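DUF1076 domain-containing protein (Salmonella typhi, PDB 6IAI) forms the N-terminal part of a type III secreted effector that acts as an E3/E4 ubiquitin ligase and binds K48- and K63-linked diubiquitin. Local coordinates at residues Thr81-Phe86 / Arg107-Leu112; Leu23-Val28 / Leu44-Asp49; Gly56-Val61 / Glu69-Ala74. One frame throughout, in Å; residues are numbered along the deposited sequence.

Interaction 1 of 3, residues Thr81-Phe86 / Arg107-Leu112; sequences TFKVSF and RLERQL
E109 turns its CG away from the backbone N (chi1 -154°) and runs straight from there, which carries its carboxylate from the flank of helix 91-113 across to strand 83-85. K83, by contrast, leaves the strand on the far side and doubles back through a kink at chi2 (72°), bringing NZ round to the same carboxylate. OE1 takes the backbone N-H, and OE2 takes most of the lysine. V84 N donates to E109 OE1 at 2.9 Å, nearly straight at 170°, on the anti side and a little out of the carboxylate plane. K83 NZ forms the salt bridge to E109 OE2 at 3.0 Å, on the syn side, with a weak second bond to OE1. K83 and S85 bond through their backbones to strand 66-71, so the N-H of V84 faces the opposite edge of the strand, where E109 takes it.

Beneath this polar layer V84 points at the helix and spreads its two methyls. CG1 meets L108 CD2 at 4.0 Å, while CG2 sits against L112 CD1 at 3.7 Å and the CB of E109 at 3.8 Å. Further along, F82 CB lies 4.0 Å from L112 CB, and its ring passes obliquely by the carbonyl of L112, CD1 to O 3.6 Å; that oxygen is also bonded by R48 of helix 41-53.

One carboxylate thus satisfies a backbone N-H on the sheet's outer edge, pairs with a lysine and ties helix 91-113 to the last strand, with the V84, L108 and L112 side chains packed beneath. The nearby ammonium and the N-H would both be expected to favour an ionised E109.

Interaction 2 of 3, residues Leu23-Val28 / Leu44-Asp49; sequences LTFPNV and LELIRD
This is a purely apolar strand-to-helix contact within a beta-alpha-beta unit, in which L23 and F25 of the first strand, 22-25, meet L46 and I47 of the connecting helix, 41-53. The short strand and helix axes run nearly antiparallel, at 167°, and approach to 10.4 Å, a separation spanned by side chains, one of which, from the strand, reaches the helix backbone.

F25 does most of the reaching. With CG opposite the carbonyl carbon (chi1 -60°), its ring extends toward the helix, and the CZ end pushes in between two branches: I47 CG1 lies 3.7 Å from F25 CZ, and L46 CD2 lies 3.8 Å from the same atom. Both approaches to the ring are oblique. L23 adds a single methyl, CD1, which rests 4.0 Å from I47 CA and 4.1 Å from L46 CG, against the helix backbone as much as its side chains.

Three of the four are packed from a further side; L46 lies at the exposed margin. I47 also touches L112 of helix 91-113, while L23 and F25 lie on I59 and V61 of the neighbouring strand 59-63. On the part of the helix turned from the strand, R48 NE bonds E45 OE2 at 3.1 Å, coming from above the carboxylate plane, with L44 CB over one face of the guanidinium.

Since the touching groups are methyls, methylenes and a phenyl ring, the attraction here is hydrophobic and dispersive, without the directional demands of polar bonds; the charged pair stays outside this apolar layer.

Interaction 3 of 3, residues Gly56-Val61 / Glu69-Ala74; sequences GRKIQV and EVSNRA
I59 and V70 set the register as an antiparallel hydrogen-bonded pair: I59 N reaches V70 O at 2.9 Å in the carbonyl plane, and V70 N reaches I59 O at 2.9 Å, tilted slightly from it. Q60 and E69 follow as the non-hydrogen-bonded pair, and E69 CA closes on I59 O at 3.4 Å in a C-H...O contact.

Apolar packing lies on the face with V70. Its CG1 meets V61 CG2 at 3.6 Å and its CG2 meets I59 CG1 at 4.1 Å, while the valine also rests on I47 and A51 of helix 41-53.

Charge pairing belongs to the E69 side. K58 sets CG opposite its carbonyl carbon (chi1 -78°) and, extended from there, passes obliquely over E69 CB to bring NZ 3.5 Å from E69 OE1, a weak salt bridge; the firmer partner of the glutamate is S87.

Where the strands give way to loop, water takes over, donating to R57 O at 2.7 Å and accepting from N72 N at 3.1 Å. A weak bond also runs from G56 N to N72 OD1.

The arrangement, apolar on the V70 face toward helix 41-53 and polar on the E69 face, is that of a beta hairpin, formed by strands 59-63 and 66-71 at the centre of a four-stranded mixed sheet.

All three contacts belong to one four-stranded sheet, ordered 22-25, 59-63, 66-71, 83-85, and the helices 41-53 and 91-113 that pack with it. Interaction 2 joins the first edge strand to helix 41-53, interaction 3 pairs the two inner strands, and interaction 1 ties the other edge strand to helix 91-113; 2 closes before 3 opens along the chain, and 3 before 1. Their centres lie about 9 Å (1 and 3), 12 Å (1 and 2) and 13 Å (2 and 3) apart. Probable backbone bonds from L23 N to Q60 O and from E69 N to S85 O link the three through a single sheet in this N-terminal part of the protein.

Interaction 1 of 3, residues Thr81-Phe86 / Arg107-Leu112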
loop_
_atom_site.group_PDB
_atom_site.type_symbol
_atom_site.label_atom_id
_atom_site.label_comp_id
_atom_site.label_asym_id
_atom_site.label_seq_id
_atom_site.Cartn_x
_atom_site.Cartn_y
_atom_site.Cartn_z
ATOM N N THR A 81 -11.688 -7.263 -6.926
ATOM C CA THR A 81 -11.261 -7.991 -5.745
ATOM C C THR A 81 -9.799 -7.616 -5.627
ATOM O O THR A 81 -9.112 -7.576 -6.640
ATOM C CB THR A 81 -11.536 -9.517 -5.843
ATOM O OG1 THR A 81 -10.824 -10.094 -6.943
ATOM C CG2 THR A 81 -12.991 -9.823 -5.963
ATOM N N PHE A 82 -9.338 -7.270 -4.415
ATOM C CA PHE A 82 -7.955 -6.800 -4.232
ATOM C C PHE A 82 -7.165 -7.636 -3.276
ATOM O O PHE A 82 -7.672 -8.003 -2.219
ATOM C CB PHE A 82 -7.938 -5.300 -3.817
ATOM C CG PHE A 82 -8.824 -4.445 -4.697
ATOM C CD1 PHE A 82 -10.186 -4.314 -4.425
ATOM C CD2 PHE A 82 -8.314 -3.826 -5.834
ATOM C CE1 PHE A 82 -11.029 -3.593 -5.291
ATOM C CE2 PHE A 82 -9.155 -3.096 -6.693
ATOM C CZ PHE A 82 -10.509 -2.991 -6.419
ATOM N N LYS A 83 -5.914 -7.913 -3.649
ATOM C CA LYS A 83 -4.937 -8.665 -2.875
ATOM C C LYS A 83 -3.786 -7.746 -2.446
ATOM O O LYS A 83 -3.272 -6.969 -3.244
ATOM C CB LYS A 83 -4.371 -9.852 -3.701
ATOM C CG LYS A 83 -3.788 -10.985 -2.858
ATOM C CD LYS A 83 -4.885 -11.824 -2.119
ATOM C CE LYS A 83 -4.382 -12.512 -0.859
ATOM N NZ LYS A 83 -5.476 -12.751 0.132
ATOM N N VAL A 84 -3.355 -7.892 -1.178
ATOM C CA VAL A 84 -2.246 -7.151 -0.587
ATOM C C VAL A 84 -1.192 -8.126 -0.145
ATOM O O VAL A 84 -1.486 -9.053 0.600
ATOM C CB VAL A 84 -2.663 -6.162 0.551
ATOM C CG1 VAL A 84 -1.461 -5.382 1.091
ATOM C CG2 VAL A 84 -3.753 -5.198 0.079
ATOM N N SER A 85 0.038 -7.916 -0.615
ATOM C CA SER A 85 1.229 -8.675 -0.235
ATOM C C SER A 85 2.374 -7.690 0.010
ATOM O O SER A 85 2.170 -6.483 -0.056
ATOM C CB SER A 85 1.599 -9.711 -1.308
ATOM O OG SER A 85 1.766 -9.163 -2.607
ATOM N N PHE A 86 3.552 -8.195 0.332
ATOM C CA PHE A 86 4.744 -7.384 0.526
ATOM C C PHE A 86 5.945 -8.250 0.263
ATOM O O PHE A 86 5.871 -9.464 0.447
ATOM C CB PHE A 86 4.811 -6.715 1.926
ATOM C CG PHE A 86 4.929 -7.633 3.120
ATOM C CD1 PHE A 86 6.177 -8.037 3.592
ATOM C CD2 PHE A 86 3.795 -8.068 3.796
ATOM C CE1 PHE A 86 6.285 -8.882 4.708
ATOM C CE2 PHE A 86 3.904 -8.918 4.903
ATOM C CZ PHE A 86 5.148 -9.320 5.349
ATOM N N ARG A 107 -4.984 -5.539 7.095
ATOM C CA ARG A 107 -5.870 -4.384 7.310
ATOM C C ARG A 107 -6.131 -3.635 6.029
ATOM O O ARG A 107 -7.292 -3.315 5.735
ATOM C CB ARG A 107 -5.295 -3.456 8.384
ATOM C CG ARG A 107 -5.526 -3.975 9.795
ATOM C CD ARG A 107 -4.586 -3.330 10.781
ATOM N NE ARG A 107 -4.577 -4.060 12.047
ATOM C CZ ARG A 107 -5.302 -3.732 13.103
ATOM N NH1 ARG A 107 -6.086 -2.656 13.073
ATOM N NH2 ARG A 107 -5.245 -4.469 14.205
ATOM N N LEU A 108 -5.067 -3.397 5.236
ATOM C CA LEU A 108 -5.198 -2.737 3.943
ATOM C C LEU A 108 -6.117 -3.547 3.011
ATOM O O LEU A 108 -7.053 -2.980 2.439
ATOM C CB LEU A 108 -3.815 -2.442 3.305
ATOM C CG LEU A 108 -3.849 -1.668 1.989
ATOM C CD1 LEU A 108 -4.597 -0.331 2.141
ATOM C CD2 LEU A 108 -2.462 -1.532 1.401
ATOM N N GLU A 109 -5.903 -4.876 2.930
ATOM C CA GLU A 109 -6.749 -5.788 2.129
ATOM C C GLU A 109 -8.214 -5.729 2.548
ATOM O O GLU A 109 -9.097 -5.553 1.708
ATOM C CB GLU A 109 -6.214 -7.219 2.209
ATOM C CG GLU A 109 -6.612 -8.025 0.990
ATOM C CD GLU A 109 -6.035 -9.412 0.976
ATOM O OE1 GLU A 109 -4.843 -9.553 0.621
ATOM O OE2 GLU A 109 -6.758 -10.353 1.368
ATOM N N ARG A 110 -8.452 -5.784 3.857
ATOM C CA ARG A 110 -9.781 -5.710 4.456
ATOM C C ARG A 110 -10.466 -4.413 4.081
ATOM O O ARG A 110 -11.618 -4.441 3.680
ATOM C CB ARG A 110 -9.660 -5.876 5.981
ATOM C CG ARG A 110 -10.982 -6.051 6.723
ATOM C CD ARG A 110 -10.727 -6.363 8.187
ATOM N NE ARG A 110 -10.140 -7.694 8.387
ATOM C CZ ARG A 110 -9.119 -7.969 9.199
ATOM N NH1 ARG A 110 -8.540 -7.001 9.905
ATOM N NH2 ARG A 110 -8.672 -9.212 9.314
ATOM N N GLN A 111 -9.751 -3.268 4.153
ATOM C CA GLN A 111 -10.323 -1.959 3.791
ATOM C C GLN A 111 -10.596 -1.827 2.286
ATOM O O GLN A 111 -11.603 -1.231 1.888
ATOM C CB GLN A 111 -9.422 -0.833 4.264
ATOM C CG GLN A 111 -9.259 -0.747 5.788
ATOM C CD GLN A 111 -8.304 0.383 6.106
ATOM O OE1 GLN A 111 -8.447 1.506 5.600
ATOM N NE2 GLN A 111 -7.292 0.104 6.924
ATOM N N LEU A 112 -9.689 -2.380 1.448
ATOM C CA LEU A 112 -9.844 -2.349 -0.005
ATOM C C LEU A 112 -11.071 -3.128 -0.494
ATOM O O LEU A 112 -11.672 -2.740 -1.498
ATOM C CB LEU A 112 -8.582 -2.900 -0.701
ATOM C CG LEU A 112 -7.347 -1.981 -0.684
ATOM C CD1 LEU A 112 -6.143 -2.695 -1.210
ATOM C CD2 LEU A 112 -7.612 -0.650 -1.391
#

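Interaction 2 of 3, residues Leu23-Val28 / Leu44-Asp49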
loop_
_atom_site.group_PDB
_atom_site.type_symbol
_atom_site.label_atom_id
_atom_site.label_comp_id
_atom_site.label_asym_id
_atom_site.label_seq_id
_atom_site.Cartn_x
_atom_site.Cartn_y
_atom_site.Cartn_z
ATOM N N LEU A 23 2.173 4.567 -5.126
ATOM C CA LEU A 23 1.353 5.543 -4.414
ATOM C C LEU A 23 1.844 5.709 -2.995
ATOM O O LEU A 23 2.138 4.730 -2.339
ATOM C CB LEU A 23 -0.141 5.156 -4.441
ATOM C CG LEU A 23 -0.784 4.938 -5.805
ATOM C CD1 LEU A 23 -2.176 4.359 -5.631
ATOM C CD2 LEU A 23 -0.796 6.239 -6.672
ATOM N N THR A 24 1.974 6.936 -2.528
ATOM C CA THR A 24 2.497 7.209 -1.187
ATOM C C THR A 24 1.473 8.032 -0.408
ATOM O O THR A 24 0.947 9.036 -0.907
ATOM C CB THR A 24 3.943 7.793 -1.276
ATOM O OG1 THR A 24 4.459 8.105 0.018
ATOM C CG2 THR A 24 4.042 8.990 -2.185
ATOM N N PHE A 25 1.133 7.548 0.786
ATOM C CA PHE A 25 0.137 8.183 1.666
ATOM C C PHE A 25 0.864 8.655 2.916
ATOM O O PHE A 25 1.367 7.843 3.713
ATOM C CB PHE A 25 -1.078 7.277 1.921
ATOM C CG PHE A 25 -1.795 6.904 0.641
ATOM C CD1 PHE A 25 -1.385 5.808 -0.118
ATOM C CD2 PHE A 25 -2.858 7.657 0.184
ATOM C CE1 PHE A 25 -2.007 5.502 -1.319
ATOM C CE2 PHE A 25 -3.475 7.347 -1.027
ATOM C CZ PHE A 25 -3.059 6.255 -1.760
ATOM N N PRO A 26 1.042 10.001 2.992
ATOM C CA PRO A 26 1.910 10.584 4.032
ATOM C C PRO A 26 1.381 10.604 5.468
ATOM O O PRO A 26 2.092 10.221 6.408
ATOM C CB PRO A 26 2.147 12.013 3.511
ATOM C CG PRO A 26 0.927 12.333 2.715
ATOM C CD PRO A 26 0.565 11.040 2.045
ATOM N N ASN A 27 0.156 11.077 5.638
ATOM C CA ASN A 27 -0.442 11.263 6.950
ATOM C C ASN A 27 -1.310 10.081 7.357
ATOM O O ASN A 27 -2.432 10.284 7.822
ATOM C CB ASN A 27 -1.232 12.603 6.986
ATOM C CG ASN A 27 -0.573 13.758 6.235
ATOM O OD1 ASN A 27 0.524 14.238 6.582
ATOM N ND2 ASN A 27 -1.230 14.216 5.175
ATOM N N VAL A 28 -0.795 8.843 7.191
ATOM C CA VAL A 28 -1.545 7.643 7.553
ATOM C C VAL A 28 -1.572 7.505 9.067
ATOM O O VAL A 28 -0.522 7.417 9.718
ATOM C CB VAL A 28 -1.075 6.361 6.821
ATOM C CG1 VAL A 28 -1.784 5.120 7.351
ATOM C CG2 VAL A 28 -1.320 6.491 5.339
ATOM N N LEU A 44 -8.550 4.949 -0.529
ATOM C CA LEU A 44 -8.944 3.602 -0.944
ATOM C C LEU A 44 -9.405 3.570 -2.402
ATOM O O LEU A 44 -9.002 2.672 -3.149
ATOM C CB LEU A 44 -10.025 3.039 -0.009
ATOM C CG LEU A 44 -9.617 2.867 1.454
ATOM C CD1 LEU A 44 -10.843 2.662 2.328
ATOM C CD2 LEU A 44 -8.558 1.748 1.614
ATOM N N GLU A 45 -10.154 4.591 -2.834
ATOM C CA GLU A 45 -10.612 4.677 -4.227
ATOM C C GLU A 45 -9.458 4.906 -5.183
ATOM O O GLU A 45 -9.402 4.256 -6.228
ATOM C CB GLU A 45 -11.734 5.707 -4.414
ATOM C CG GLU A 45 -12.801 5.273 -5.426
ATOM C CD GLU A 45 -13.238 3.805 -5.425
ATOM O OE1 GLU A 45 -12.937 3.103 -6.416
ATOM O OE2 GLU A 45 -13.815 3.339 -4.414
ATOM N N LEU A 46 -8.482 5.738 -4.784
ATOM C CA LEU A 46 -7.286 5.949 -5.576
ATOM C C LEU A 46 -6.491 4.618 -5.715
ATOM O O LEU A 46 -6.066 4.291 -6.817
ATOM C CB LEU A 46 -6.386 7.063 -4.956
ATOM C CG LEU A 46 -5.049 7.320 -5.669
ATOM C CD1 LEU A 46 -5.281 7.842 -7.128
ATOM C CD2 LEU A 46 -4.156 8.215 -4.836
ATOM N N ILE A 47 -6.321 3.854 -4.621
ATOM C CA ILE A 47 -5.611 2.568 -4.666
ATOM C C ILE A 47 -6.336 1.586 -5.584
ATOM O O ILE A 47 -5.706 1.030 -6.480
ATOM C CB ILE A 47 -5.336 1.976 -3.263
ATOM C CG1 ILE A 47 -4.493 2.950 -2.400
ATOM C CG2 ILE A 47 -4.658 0.584 -3.380
ATOM C CD1 ILE A 47 -4.479 2.605 -0.852
ATOM N N ARG A 48 -7.674 1.443 -5.403
ATOM C CA ARG A 48 -8.551 0.568 -6.192
ATOM C C ARG A 48 -8.472 0.910 -7.667
ATOM O O ARG A 48 -8.113 0.029 -8.456
ATOM C CB ARG A 48 -10.016 0.628 -5.671
ATOM C CG ARG A 48 -10.196 0.009 -4.280
ATOM C CD ARG A 48 -11.648 -0.202 -3.898
ATOM N NE ARG A 48 -12.319 0.878 -3.173
ATOM C CZ ARG A 48 -12.628 0.894 -1.881
ATOM N NH1 ARG A 48 -12.349 -0.137 -1.114
ATOM N NH2 ARG A 48 -13.262 1.928 -1.364
ATOM N N ASP A 49 -8.741 2.204 -8.044
ATOM C CA ASP A 49 -8.681 2.673 -9.439
ATOM C C ASP A 49 -7.314 2.439 -10.084
ATOM O O ASP A 49 -7.248 1.981 -11.223
ATOM C CB ASP A 49 -9.067 4.151 -9.560
ATOM C CG ASP A 49 -10.528 4.486 -9.274
ATOM O OD1 ASP A 49 -11.356 3.539 -9.161
ATOM O OD2 ASP A 49 -10.854 5.701 -9.174
#

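Interaction 3 of 3, residues Gly56-Val61 / Glu69-Ala74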
loop_
_atom_site.group_PDB
_atom_site.type_symbol
_atom_site.label_atom_id
_atom_site.label_comp_id
_atom_site.label_asym_id
_atom_site.label_seq_id
_atom_site.Cartn_x
_atom_site.Cartn_y
_atom_site.Cartn_z
ATOM N N GLY A 56 -4.525 -6.324 -12.888
ATOM C CA GLY A 56 -4.043 -7.482 -12.137
ATOM C C GLY A 56 -2.552 -7.506 -11.863
ATOM O O GLY A 56 -2.074 -8.384 -11.139
ATOM N N ARG A 57 -1.797 -6.572 -12.458
ATOM C CA ARG A 57 -0.355 -6.440 -12.221
ATOM C C ARG A 57 -0.191 -5.583 -11.001
ATOM O O ARG A 57 -0.974 -4.657 -10.784
ATOM C CB ARG A 57 0.391 -5.816 -13.422
ATOM C CG ARG A 57 0.586 -6.809 -14.548
ATOM C CD ARG A 57 1.086 -6.170 -15.849
ATOM N NE ARG A 57 0.064 -5.301 -16.453
ATOM C CZ ARG A 57 -0.981 -5.733 -17.165
ATOM N NH1 ARG A 57 -1.151 -7.032 -17.393
ATOM N NH2 ARG A 57 -1.854 -4.867 -17.666
ATOM N N LYS A 58 0.787 -5.914 -10.183
ATOM C CA LYS A 58 1.039 -5.222 -8.938
ATOM C C LYS A 58 1.445 -3.749 -9.071
ATOM O O LYS A 58 2.245 -3.379 -9.937
ATOM C CB LYS A 58 2.093 -5.984 -8.118
ATOM C CG LYS A 58 1.510 -7.201 -7.404
ATOM C CD LYS A 58 2.614 -8.111 -6.899
ATOM C CE LYS A 58 2.057 -9.255 -6.085
ATOM N NZ LYS A 58 3.138 -10.162 -5.596
ATOM N N ILE A 59 0.876 -2.919 -8.190
ATOM C CA ILE A 59 1.259 -1.537 -7.969
ATOM C C ILE A 59 1.854 -1.529 -6.545
ATOM O O ILE A 59 1.577 -2.442 -5.748
ATOM C CB ILE A 59 0.103 -0.505 -8.134
ATOM C CG1 ILE A 59 -0.962 -0.624 -7.040
ATOM C CG2 ILE A 59 -0.505 -0.555 -9.542
ATOM C CD1 ILE A 59 -1.747 0.640 -6.780
ATOM N N GLN A 60 2.647 -0.509 -6.215
ATOM C CA GLN A 60 3.209 -0.377 -4.869
ATOM C C GLN A 60 2.548 0.752 -4.132
ATOM O O GLN A 60 2.204 1.782 -4.721
ATOM C CB GLN A 60 4.719 -0.194 -4.911
ATOM C CG GLN A 60 5.428 -1.489 -5.253
ATOM C CD GLN A 60 6.874 -1.250 -5.387
ATOM O OE1 GLN A 60 7.592 -1.240 -4.393
ATOM N NE2 GLN A 60 7.327 -1.033 -6.612
ATOM N N VAL A 61 2.331 0.538 -2.830
ATOM C CA VAL A 61 1.682 1.487 -1.942
ATOM C C VAL A 61 2.565 1.684 -0.705
ATOM O O VAL A 61 2.926 0.703 -0.030
ATOM C CB VAL A 61 0.209 1.082 -1.613
ATOM C CG1 VAL A 61 -0.402 1.999 -0.553
ATOM C CG2 VAL A 61 -0.654 1.095 -2.879
ATOM N N GLU A 69 2.331 -4.339 -1.838
ATOM C CA GLU A 69 2.034 -4.660 -3.229
ATOM C C GLU A 69 0.564 -4.912 -3.335
ATOM O O GLU A 69 0.027 -5.654 -2.518
ATOM C CB GLU A 69 2.826 -5.873 -3.683
ATOM C CG GLU A 69 4.329 -5.659 -3.582
ATOM C CD GLU A 69 5.210 -6.879 -3.779
ATOM O OE1 GLU A 69 4.796 -8.004 -3.406
ATOM O OE2 GLU A 69 6.368 -6.679 -4.212
ATOM N N VAL A 70 -0.123 -4.207 -4.245
ATOM C CA VAL A 70 -1.558 -4.383 -4.398
ATOM C C VAL A 70 -1.915 -4.636 -5.867
ATOM O O VAL A 70 -1.338 -4.051 -6.782
ATOM C CB VAL A 70 -2.475 -3.320 -3.707
ATOM C CG1 VAL A 70 -1.755 -2.334 -2.792
ATOM C CG2 VAL A 70 -3.517 -2.691 -4.600
ATOM N N SER A 71 -2.846 -5.567 -6.076
ATOM C CA SER A 71 -3.376 -5.911 -7.388
ATOM C C SER A 71 -4.842 -6.166 -7.297
ATOM O O SER A 71 -5.330 -6.519 -6.238
ATOM C CB SER A 71 -2.652 -7.117 -8.002
ATOM O OG SER A 71 -2.298 -8.119 -7.063
ATOM N N ASN A 72 -5.560 -5.938 -8.382
ATOM C CA ASN A 72 -6.967 -6.323 -8.466
ATOM C C ASN A 72 -6.966 -7.750 -9.107
ATOM O O ASN A 72 -5.884 -8.351 -9.199
ATOM C CB ASN A 72 -7.801 -5.275 -9.230
ATOM C CG ASN A 72 -7.684 -5.319 -10.730
ATOM O OD1 ASN A 72 -6.620 -5.576 -11.308
ATOM N ND2 ASN A 72 -8.787 -5.055 -11.389
ATOM N N ARG A 73 -8.131 -8.309 -9.521
ATOM C CA ARG A 73 -8.188 -9.676 -10.108
ATOM C C ARG A 73 -7.582 -10.702 -9.138
ATOM O O ARG A 73 -6.769 -11.536 -9.526
ATOM C CB ARG A 73 -7.483 -9.735 -11.500
ATOM C CG ARG A 73 -8.151 -8.854 -12.533
ATOM C CD ARG A 73 -7.405 -8.813 -13.822
ATOM N NE ARG A 73 -8.098 -7.920 -14.749
ATOM C CZ ARG A 73 -7.764 -7.755 -16.024
ATOM N NH1 ARG A 73 -6.738 -8.423 -16.539
ATOM N NH2 ARG A 73 -8.452 -6.920 -16.793
ATOM N N ALA A 74 -7.918 -10.569 -7.857
ATOM C CA ALA A 74 -7.422 -11.449 -6.811
ATOM C C ALA A 74 -8.008 -12.866 -7.030
ATOM O O ALA A 74 -7.333 -13.866 -6.788
ATOM C CB ALA A 74 -7.825 -10.901 -5.462
HETATM O O HOH W 1 -3.600 -4.635 -10.352
#